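Local coordinates for putative hydrolase (Acinetobacter sp. NBRC 100985, PDB 4XUK), which hydrolyses organophosphorus compounds, and probably also lactones, as a zinc-dependent phosphotriesterase of the metallo-beta-lactamase superfamily, at the interface of chains A and B. Sequence-based numbering; all coordinates share one arbitrary frame. Chains: chain A/B, Putative hydrolase.

The interface of chains A and B. Residues chain A 6, 8, 15, 94, 96; chain B 1-3.
B:Lys1, B:Gln2 and B:Val3 lie across A:Tyr6, A:Gln8, A:Gln15 and A:Tyr96, a worked example of a terminal segment, here the first residues of the construct, gripping a neighbouring subunit. The side chain of B:Lys1 can be followed outward. CB lies near the amide nitrogen of A:Gln15, B:Lys1 CG packs 3.9 Å from A:Gln15 CD, CD runs on past the same amide, and B:Lys1 CE passes A:Gln15 OE1 at 3.4 Å. The tip, B:Lys1 NZ, then comes over one face of the A:Tyr96 ring, 4.0 Å from its centroid and offset toward the rim, a cation-pi contact. The A:Tyr96 hydroxyl OH in turn donates to A:Gln15 OE1 at 2.6 Å, which probably helps hold the amide in place.

Next along the segment, B:Gln2 has CG anti to its backbone N (chi1 -178°) and bends at chi2, bringing its amide to the backbone of A:Gln8. B:Gln2 OE1 is gripped twice: across the interface A:Gln8 N donates at 2.9 Å, tilted from the carbonyl plane, and within chain B B:Val3 N donates at 2.8 Å on a lone pair. B:Gln2 NE2 adds a weak bond to A:Gln8 O.

B:Val3 lays CG2 over one face of the A:Tyr6 ring, toward the rim, while A:Ser94 CA sits 3.5 Å above the plane of the opposite face, over its centre, sandwiching the ring. At its edge A:Tyr6 OH meets a water at 2.6 Å that also binds B:Gln2 O.

The site joins the construct's opening coil to strands 6-11 and 14-26 and the loop after helix 87-93, and recurs by two-fold symmetry in what may be the biological dimer.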
loop_
_atom_site.group_PDB
_atom_site.type_symbol
_atom_site.label_atom_id
_atom_site.label_comp_id
_atom_site.label_asym_id
_atom_site.label_seq_id
_atom_site.Cartn_x
_atom_site.Cartn_y
_atom_site.Cartn_z
ATOM N N TYR A 6 0.163 2.635 -11.317
ATOM C CA TYR A 6 0.820 1.393 -11.699
ATOM C C TYR A 6 1.845 1.076 -10.634
ATOM O O TYR A 6 2.305 1.978 -9.924
ATOM C CB TYR A 6 1.470 1.481 -13.090
ATOM C CG TYR A 6 2.626 2.440 -13.182
ATOM C CD1 TYR A 6 2.414 3.776 -13.503
ATOM C CD2 TYR A 6 3.935 2.010 -12.972
ATOM C CE1 TYR A 6 3.467 4.666 -13.599
ATOM C CE2 TYR A 6 5.000 2.893 -13.070
ATOM C CZ TYR A 6 4.755 4.219 -13.383
ATOM O OH TYR A 6 5.794 5.124 -13.483
ATOM N N GLN A 8 5.210 -1.914 -9.975
ATOM C CA GLN A 8 5.966 -3.030 -10.529
ATOM C C GLN A 8 6.353 -4.022 -9.446
ATOM O O GLN A 8 7.089 -3.676 -8.520
ATOM C CB GLN A 8 7.246 -2.537 -11.230
ATOM C CG GLN A 8 7.031 -1.473 -12.314
ATOM C CD GLN A 8 6.371 -2.000 -13.578
ATOM O OE1 GLN A 8 5.870 -3.128 -13.624
ATOM N NE2 GLN A 8 6.374 -1.173 -14.625
ATOM N N GLN A 15 8.163 -9.784 -14.378
ATOM C CA GLN A 15 7.675 -8.530 -13.829
ATOM C C GLN A 15 6.168 -8.501 -13.983
ATOM O O GLN A 15 5.639 -8.721 -15.079
ATOM C CB GLN A 15 8.295 -7.326 -14.546
ATOM C CG GLN A 15 7.780 -5.992 -14.026
ATOM C CD GLN A 15 8.430 -4.788 -14.697
ATOM O OE1 GLN A 15 8.302 -4.585 -15.901
ATOM N NE2 GLN A 15 9.124 -3.978 -13.908
ATOM N N SER A 94 3.135 3.265 -17.179
ATOM C CA SER A 94 4.094 2.319 -16.625
ATOM C C SER A 94 5.267 2.097 -17.570
ATOM O O SER A 94 6.293 1.539 -17.169
ATOM C CB SER A 94 3.424 0.977 -16.345
ATOM O OG SER A 94 3.296 0.236 -17.547
ATOM N N TYR A 96 4.853 0.543 -20.736
ATOM C CA TYR A 96 4.506 -0.449 -21.752
ATOM C C TYR A 96 3.622 0.138 -22.856
ATOM O O TYR A 96 3.123 1.256 -22.729
ATOM C CB TYR A 96 3.829 -1.676 -21.118
ATOM C CG TYR A 96 4.767 -2.591 -20.339
ATOM C CD1 TYR A 96 5.618 -3.469 -21.004
ATOM C CD2 TYR A 96 4.780 -2.595 -18.939
ATOM C CE1 TYR A 96 6.470 -4.311 -20.310
ATOM C CE2 TYR A 96 5.625 -3.445 -18.234
ATOM C CZ TYR A 96 6.469 -4.295 -18.932
ATOM O OH TYR A 96 7.318 -5.148 -18.257
ATOM N N LYS B 1 11.505 2.067 -14.434
ATOM C CA LYS B 1 10.454 1.059 -14.525
ATOM C C LYS B 1 9.472 1.222 -13.379
ATOM O O LYS B 1 8.347 1.378 -13.582
ATOM C CB LYS B 1 11.035 -0.341 -14.455
ATOM C CG LYS B 1 10.283 -1.394 -15.155
ATOM C CD LYS B 1 10.195 -0.943 -16.578
ATOM C CE LYS B 1 9.635 -1.937 -17.500
ATOM N NZ LYS B 1 8.664 -1.237 -18.398
ATOM N N GLN B 2 9.978 1.142 -12.181
ATOM C CA GLN B 2 9.160 1.283 -10.966
ATOM C C GLN B 2 8.510 2.653 -10.823
ATOM O O GLN B 2 9.079 3.665 -11.240
ATOM C CB GLN B 2 9.962 0.942 -9.703
ATOM C CG GLN B 2 9.147 1.026 -8.391
ATOM C CD GLN B 2 7.975 0.030 -8.336
ATOM O OE1 GLN B 2 6.951 0.209 -9.000
ATOM N NE2 GLN B 2 8.131 -1.024 -7.534
ATOM N N VAL B 3 7.300 2.673 -10.265
ATOM C CA VAL B 3 6.594 3.922 -10.041
ATOM C C VAL B 3 7.406 4.783 -9.090
ATOM O O VAL B 3 8.186 4.274 -8.280
ATOM C CB VAL B 3 5.144 3.692 -9.540
ATOM C CG1 VAL B 3 5.101 3.214 -8.077
ATOM C CG2 VAL B 3 4.306 4.943 -9.719
HETATM O O HOH W 1 8.291 4.506 -13.518
#